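Local coordinates for parvulin 42 (Trypanosoma brucei brucei, PDB 6GMP), which probably catalyses cis-trans isomerisation of peptidyl-prolyl bonds in proteins, through the PPIC-type (parvulin) PPIase domain that this chain represents, at residues 21-25 / 26-30; 87-90 / 91-95; 56-59 / 60-63. All blocks are in the same frame, centred on the assembly; numbering follows the deposited sequence.

Contact 1 (21-25 / 26-30)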
loop_
_atom_site.group_PDB
_atom_site.type_symbol
_atom_site.label_atom_id
_atom_site.label_comp_id
_atom_site.label_asym_id
_atom_site.label_seq_id
_atom_site.Cartn_x
_atom_site.Cartn_y
_atom_site.Cartn_z
ATOM N N PRO A 21 -0.202 9.561 -12.343
ATOM C CA PRO A 21 -1.512 8.953 -12.117
ATOM C C PRO A 21 -1.855 7.896 -13.160
ATOM O O PRO A 21 -2.804 8.052 -13.924
ATOM C CB PRO A 21 -2.458 10.153 -12.214
ATOM C CG PRO A 21 -1.784 11.061 -13.196
ATOM C CD PRO A 21 -0.314 10.897 -12.963
ATOM N N SER A 22 -1.064 6.831 -13.184
ATOM C CA SER A 22 -1.327 5.672 -14.024
ATOM C C SER A 22 -0.937 4.438 -13.225
ATOM O O SER A 22 0.051 4.459 -12.488
ATOM C CB SER A 22 -0.508 5.736 -15.315
ATOM O OG SER A 22 -0.882 6.848 -16.107
ATOM N N SER A 23 -1.704 3.359 -13.358
ATOM C CA SER A 23 -1.321 2.119 -12.702
ATOM C C SER A 23 -0.100 1.513 -13.355
ATOM O O SER A 23 0.017 1.475 -14.590
ATOM C CB SER A 23 -2.441 1.083 -12.745
ATOM O OG SER A 23 -2.062 -0.048 -11.982
ATOM N N LEU A 24 0.792 1.005 -12.511
ATOM C CA LEU A 24 1.964 0.270 -12.975
ATOM C C LEU A 24 1.912 -1.204 -12.559
ATOM O O LEU A 24 2.894 -1.934 -12.728
ATOM C CB LEU A 24 3.229 0.931 -12.449
ATOM C CG LEU A 24 3.515 2.326 -13.023
ATOM C CD1 LEU A 24 4.793 2.887 -12.425
ATOM C CD2 LEU A 24 3.615 2.298 -14.543
ATOM N N ALA A 25 0.769 -1.640 -12.028
ATOM C CA ALA A 25 0.579 -3.036 -11.655
ATOM C C ALA A 25 0.320 -3.881 -12.894
ATOM O O ALA A 25 -0.264 -3.395 -13.850
ATOM C CB ALA A 25 -0.592 -3.153 -10.723
ATOM N N PRO A 26 0.741 -5.158 -12.873
ATOM C CA PRO A 26 0.531 -6.038 -14.033
ATOM C C PRO A 26 -0.931 -6.154 -14.485
ATOM O O PRO A 26 -1.222 -6.272 -15.670
ATOM C CB PRO A 26 1.010 -7.393 -13.522
ATOM C CG PRO A 26 2.041 -7.075 -12.513
ATOM C CD PRO A 26 1.575 -5.808 -11.842
ATOM N N ARG A 27 -1.831 -6.153 -13.512
ATOM C CA ARG A 27 -3.253 -6.372 -13.738
ATOM C C ARG A 27 -3.864 -5.364 -14.726
ATOM O O ARG A 27 -4.703 -5.714 -15.562
ATOM C CB ARG A 27 -3.914 -6.316 -12.357
ATOM C CG ARG A 27 -5.378 -6.029 -12.277
ATOM C CD ARG A 27 -5.806 -6.102 -10.815
ATOM N NE ARG A 27 -5.282 -4.986 -10.027
ATOM C CZ ARG A 27 -5.796 -3.760 -10.047
ATOM N NH1 ARG A 27 -6.859 -3.487 -10.791
ATOM N NH2 ARG A 27 -5.244 -2.804 -9.310
ATOM N N ASN A 28 -3.398 -4.123 -14.653
ATOM C CA ASN A 28 -3.999 -3.024 -15.392
ATOM C C ASN A 28 -2.957 -1.971 -15.751
ATOM O O ASN A 28 -3.222 -0.771 -15.715
ATOM C CB ASN A 28 -5.125 -2.401 -14.566
ATOM C CG ASN A 28 -4.630 -1.744 -13.296
ATOM O OD1 ASN A 28 -3.546 -2.052 -12.802
ATOM N ND2 ASN A 28 -5.431 -0.835 -12.752
ATOM N N LYS A 29 -1.766 -2.433 -16.096
ATOM C CA LYS A 29 -0.670 -1.564 -16.487
ATOM C C LYS A 29 -1.125 -0.518 -17.505
ATOM O O LYS A 29 -1.706 -0.850 -18.530
ATOM C CB LYS A 29 0.446 -2.408 -17.099
ATOM C CG LYS A 29 1.682 -1.623 -17.514
ATOM C CD LYS A 29 2.509 -1.216 -16.309
ATOM C CE LYS A 29 3.726 -2.123 -16.138
ATOM N NZ LYS A 29 4.526 -1.765 -14.925
ATOM N N GLY A 30 -0.894 0.751 -17.189
ATOM C CA GLY A 30 -1.206 1.828 -18.110
ATOM C C GLY A 30 -2.578 2.434 -17.886
ATOM O O GLY A 30 -2.907 3.438 -18.525
#
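K29 doubles back on its own loop to bind a backbone oxygen five residues upstream. Its chain bends at chi2 (75°) and at chi3 (102°, off a staggered angle), which returns the ammonium to the carbonyl of L24, with K29 NZ 2.7 Å from L24 O and tilted out of the carbonyl plane. On the way, the K29 side chain crosses that of L24 obliquely, with K29 CD 4.1 Å from L24 CD2. S23 OG has two bonds: it accepts from A25 N at 3.2 Å, an ST turn, and donates to N28 OD1 at 2.6 Å, arriving above the amide plane. That amide is gripped from both ends, since N28 ND2 bonds to E31. The turn belongs to the long connection between strand 6-13 and helix 37-49 of the PPIase domain. Its backbone is closed by a nearly straight bond, G30 N to S23 O at 2.8 Å (172°), and helped by a weak one, N28 N to A25 O at 3.3 Å. The guanidinium of R27 turns one face to N28 OD1, 3.9 Å from its plane and over its centre, while R27 NH2 bonds to S70 O. The side chains of A25 and P26 both rest on A75.

Contact 2 (87-90 / 91-95)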
loop_
_atom_site.group_PDB
_atom_site.type_symbol
_atom_site.label_atom_id
_atom_site.label_comp_id
_atom_site.label_asym_id
_atom_site.label_seq_id
_atom_site.Cartn_x
_atom_site.Cartn_y
_atom_site.Cartn_z
ATOM N N GLY A 87 14.141 6.372 7.709
ATOM C CA GLY A 87 14.734 7.609 7.229
ATOM C C GLY A 87 14.944 7.648 5.726
ATOM O O GLY A 87 15.436 8.646 5.193
ATOM N N THR A 88 14.579 6.568 5.044
ATOM C CA THR A 88 14.806 6.451 3.605
ATOM C C THR A 88 13.633 6.976 2.790
ATOM O O THR A 88 13.814 7.810 1.894
ATOM C CB THR A 88 15.063 4.993 3.213
ATOM O OG1 THR A 88 16.170 4.488 3.964
ATOM C CG2 THR A 88 15.395 4.888 1.737
ATOM N N TYR A 89 12.441 6.486 3.110
ATOM C CA TYR A 89 11.227 6.907 2.426
ATOM C C TYR A 89 10.749 8.217 3.027
ATOM O O TYR A 89 11.273 8.661 4.048
ATOM C CB TYR A 89 10.132 5.844 2.552
ATOM C CG TYR A 89 10.376 4.594 1.726
ATOM C CD1 TYR A 89 11.663 4.194 1.382
ATOM C CD2 TYR A 89 9.320 3.833 1.274
ATOM C CE1 TYR A 89 11.880 3.057 0.630
ATOM C CE2 TYR A 89 9.528 2.698 0.522
ATOM C CZ TYR A 89 10.803 2.312 0.205
ATOM O OH TYR A 89 11.000 1.178 -0.548
ATOM N N THR A 90 9.753 8.827 2.394
ATOM C CA THR A 90 9.144 10.052 2.902
ATOM C C THR A 90 8.698 9.867 4.351
ATOM O O THR A 90 8.299 8.766 4.746
ATOM C CB THR A 90 7.913 10.441 2.069
ATOM O OG1 THR A 90 6.952 9.382 2.115
ATOM C CG2 THR A 90 8.298 10.709 0.621
ATOM N N GLU A 91 8.740 10.948 5.126
ATOM C CA GLU A 91 8.445 10.905 6.557
ATOM C C GLU A 91 7.074 10.311 6.869
ATOM O O GLU A 91 6.922 9.605 7.868
ATOM C CB GLU A 91 8.550 12.302 7.172
ATOM C CG GLU A 91 8.592 12.299 8.696
ATOM C CD GLU A 91 8.774 13.691 9.288
ATOM O OE1 GLU A 91 8.937 14.657 8.511
ATOM O OE2 GLU A 91 8.758 13.818 10.533
ATOM N N GLY A 92 6.088 10.593 6.019
ATOM C CA GLY A 92 4.738 10.102 6.241
ATOM C C GLY A 92 4.688 8.590 6.219
ATOM O O GLY A 92 4.046 7.960 7.065
ATOM N N PHE A 93 5.369 8.006 5.241
ATOM C CA PHE A 93 5.424 6.560 5.070
ATOM C C PHE A 93 6.243 5.958 6.191
ATOM O O PHE A 93 5.827 5.007 6.859
ATOM C CB PHE A 93 6.076 6.231 3.721
ATOM C CG PHE A 93 6.135 4.763 3.401
ATOM C CD1 PHE A 93 7.108 3.954 3.960
ATOM C CD2 PHE A 93 5.239 4.201 2.519
ATOM C CE1 PHE A 93 7.163 2.607 3.656
ATOM C CE2 PHE A 93 5.295 2.862 2.209
ATOM C CZ PHE A 93 6.265 2.066 2.774
ATOM N N ASP A 94 7.428 6.517 6.376
ATOM C CA ASP A 94 8.388 5.991 7.322
ATOM C C ASP A 94 7.820 5.870 8.732
ATOM O O ASP A 94 7.991 4.838 9.375
ATOM C CB ASP A 94 9.631 6.878 7.332
ATOM C CG ASP A 94 10.732 6.315 8.186
ATOM O OD1 ASP A 94 11.357 5.327 7.755
ATOM O OD2 ASP A 94 10.957 6.844 9.292
ATOM N N THR A 95 7.143 6.910 9.213
ATOM C CA THR A 95 6.670 6.922 10.593
ATOM C C THR A 95 5.643 5.814 10.840
ATOM O O THR A 95 5.714 5.107 11.848
ATOM C CB THR A 95 6.090 8.297 11.007
ATOM O OG1 THR A 95 5.687 8.253 12.381
ATOM C CG2 THR A 95 4.896 8.683 10.150
HETATM O O HOH W 1 12.046 4.835 5.347
#
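Y89 and F93 lie side by side where the loop after strand 80-84 runs into helix 91-97, and T90 occupies the N-cap position of that helix. The Y89 ring offers CD2 to one face of F93, off toward the rim, with Y89 CD2 3.4 Å from F93 CE1. The two planes meet at 44° with centroids 4.9 Å apart, an oblique pairing. F93 CG stands anti to its backbone N (chi1 -177°), which carries the ring back along the helix to Y89. Together with L81, the two rings probably form a wall of the hydrophobic pocket for the substrate proline, as in Pin1-type parvulins.

The second cluster of contacts is polar and gathers on D94. Its OD1 takes the amide of G87, with G87 N 3.0 Å from D94 OD1, approaching from above the carboxylate plane. A water bridges D94 OD1 and Y89 N, donating to the former and accepting from Y89 N at 2.8 Å. Two donors on one oxygen would probably stabilise its negative charge. D94 ties G87, within the loop, to the first turn of the helix.

What positions these groups is the helix start itself, where T90 O takes the amide D94 N at 2.9 Å, and E91 O takes T95 N one residue on. The loop is further fixed by T88 OG1 bonding to E85 O, and G87 sits at positive phi. Beyond the two segments, Y89 packs on V84 and F93 on L81 and T111, while H116 pairs edge-to-face with the F93 ring, so the likely pocket wall is set against strands of the parvulin sheet. The shortest polar approach is that of the bridging water, whose oxygen lies 2.6 Å from D94 OD1.

Contact 3 (56-59 / 60-63)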
loop_
_atom_site.group_PDB
_atom_site.type_symbol
_atom_site.label_atom_id
_atom_site.label_comp_id
_atom_site.label_asym_id
_atom_site.label_seq_id
_atom_site.Cartn_x
_atom_site.Cartn_y
_atom_site.Cartn_z
ATOM N N THR A 56 -3.480 -9.583 13.052
ATOM C CA THR A 56 -2.364 -9.610 12.127
ATOM C C THR A 56 -2.850 -10.322 10.888
ATOM O O THR A 56 -3.866 -11.033 10.932
ATOM C CB THR A 56 -1.148 -10.357 12.700
ATOM O OG1 THR A 56 -1.539 -11.664 13.128
ATOM C CG2 THR A 56 -0.552 -9.581 13.869
ATOM N N TRP A 57 -2.123 -10.140 9.794
ATOM C CA TRP A 57 -2.434 -10.798 8.538
ATOM C C TRP A 57 -1.283 -11.707 8.166
ATOM O O TRP A 57 -0.121 -11.402 8.450
ATOM C CB TRP A 57 -2.603 -9.800 7.407
ATOM C CG TRP A 57 -3.679 -8.755 7.522
ATOM C CD1 TRP A 57 -4.134 -8.119 8.652
ATOM C CD2 TRP A 57 -4.413 -8.215 6.435
ATOM N NE1 TRP A 57 -5.107 -7.201 8.311
ATOM C CE2 TRP A 57 -5.295 -7.242 6.953
ATOM C CE3 TRP A 57 -4.387 -8.440 5.058
ATOM C CZ2 TRP A 57 -6.158 -6.514 6.141
ATOM C CZ3 TRP A 57 -5.241 -7.722 4.255
ATOM C CH2 TRP A 57 -6.119 -6.768 4.799
ATOM N N SER A 58 -1.587 -12.810 7.498
ATOM C CA SER A 58 -0.539 -13.607 6.893
ATOM C C SER A 58 -0.064 -12.893 5.633
ATOM O O SER A 58 -0.736 -11.998 5.117
ATOM C CB SER A 58 -1.062 -14.986 6.521
ATOM O OG SER A 58 -1.996 -14.876 5.458
ATOM N N LEU A 59 1.094 -13.298 5.124
ATOM C CA LEU A 59 1.587 -12.728 3.879
ATOM C C LEU A 59 0.597 -12.992 2.752
ATOM O O LEU A 59 0.291 -12.089 1.995
ATOM C CB LEU A 59 2.968 -13.282 3.523
ATOM C CG LEU A 59 3.542 -12.744 2.209
ATOM C CD1 LEU A 59 3.626 -11.224 2.197
ATOM C CD2 LEU A 59 4.917 -13.335 1.969
ATOM N N ASP A 60 0.085 -14.219 2.668
ATOM C CA ASP A 60 -0.870 -14.572 1.623
ATOM C C ASP A 60 -2.100 -13.669 1.688
ATOM O O ASP A 60 -2.593 -13.199 0.665
ATOM C CB ASP A 60 -1.283 -16.042 1.740
ATOM C CG ASP A 60 -0.136 -16.998 1.455
ATOM O OD1 ASP A 60 0.805 -16.610 0.731
ATOM O OD2 ASP A 60 -0.174 -18.144 1.950
ATOM N N GLU A 61 -2.598 -13.412 2.893
ATOM C CA GLU A 61 -3.741 -12.507 3.048
ATOM C C GLU A 61 -3.461 -11.091 2.536
ATOM O O GLU A 61 -4.299 -10.461 1.875
ATOM C CB GLU A 61 -4.176 -12.454 4.506
ATOM C CG GLU A 61 -4.977 -13.683 4.932
ATOM C CD GLU A 61 -5.130 -13.828 6.437
ATOM O OE1 GLU A 61 -4.447 -13.098 7.189
ATOM O OE2 GLU A 61 -5.934 -14.686 6.878
ATOM N N PHE A 62 -2.281 -10.566 2.827
ATOM C CA PHE A 62 -1.976 -9.240 2.345
ATOM C C PHE A 62 -1.772 -9.192 0.826
ATOM O O PHE A 62 -2.213 -8.256 0.158
ATOM C CB PHE A 62 -0.744 -8.663 3.043
ATOM C CG PHE A 62 -0.577 -7.190 2.793
ATOM C CD1 PHE A 62 -1.447 -6.285 3.387
ATOM C CD2 PHE A 62 0.385 -6.710 1.919
ATOM C CE1 PHE A 62 -1.344 -4.935 3.145
ATOM C CE2 PHE A 62 0.493 -5.349 1.670
ATOM C CZ PHE A 62 -0.369 -4.461 2.297
ATOM N N VAL A 63 -1.096 -10.203 0.294
ATOM C CA VAL A 63 -0.829 -10.287 -1.137
ATOM C C VAL A 63 -2.144 -10.358 -1.919
ATOM O O VAL A 63 -2.233 -9.853 -3.034
ATOM C CB VAL A 63 0.083 -11.482 -1.412
ATOM C CG1 VAL A 63 0.055 -11.868 -2.880
ATOM C CG2 VAL A 63 1.503 -11.150 -0.945
HETATM O O HOH W 2 -5.123 -13.251 9.932
#
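Reciprocal hydrogen bonds join S58 and E61. S58 OG accepts from E61 N at 3.0 Å, and E61 OE1 in turn accepts from S58 N at 2.9 Å, the amide coming from above the carboxylate plane. S58 OG stands between its own N and carbonyl carbon (chi1 68°), which turns it over the first helical turn. The first torsion of E61 (chi1 -77°) sets CG beside the backbone N, and the chain, extended from there, reaches back to S58 N. A water also donates to E61 OE1 at 2.8 Å and to T56 O, giving OE1 two donors; E61 OE2 has a long, weak ion pair with R54. Backbone bonds carry the helix onward from F62 N to S58 O and from V63 N to L59 O.

Aromatic packing comes next. F62 points its edge at the six-membered ring of W57 in an offset edge-to-face pair, centroids 5.9 Å apart and planes at 65°. Outside the segments, F62 stacks on Y119, and W57 meets R54 by cation-pi.

Among the aliphatic side chains, L59 CD1 and V63 CG2 touch at 3.8 Å, and both residues pack on Y9 of strand 6-13. The paired S58 and E61 bonds are a classic capping box, here starting helix 59-69 with its inner face against the domain's antiparallel sheet.

In the fold
Along the chain, contact 1 comes first, contact 3 second and contact 2 last, all within one PPIC-type domain. Their centres are spread almost evenly, about 22 Å between contact 3 and either of the others and about 24 Å between 1 and 2, and none touches another. The loop of contact 1, between strand 6-13 and helix 37-49, bonds to S70 and E71, just past the C-terminal end of helix 59-69, whose N-terminal end is contact 3. The four-stranded antiparallel sheet connects the other two: contact 3 starts a helix packed on strand 6-13, and contact 2, at the start of helix 91-97, packs on strands 80-84 and 109-111, probably at the substrate pocket.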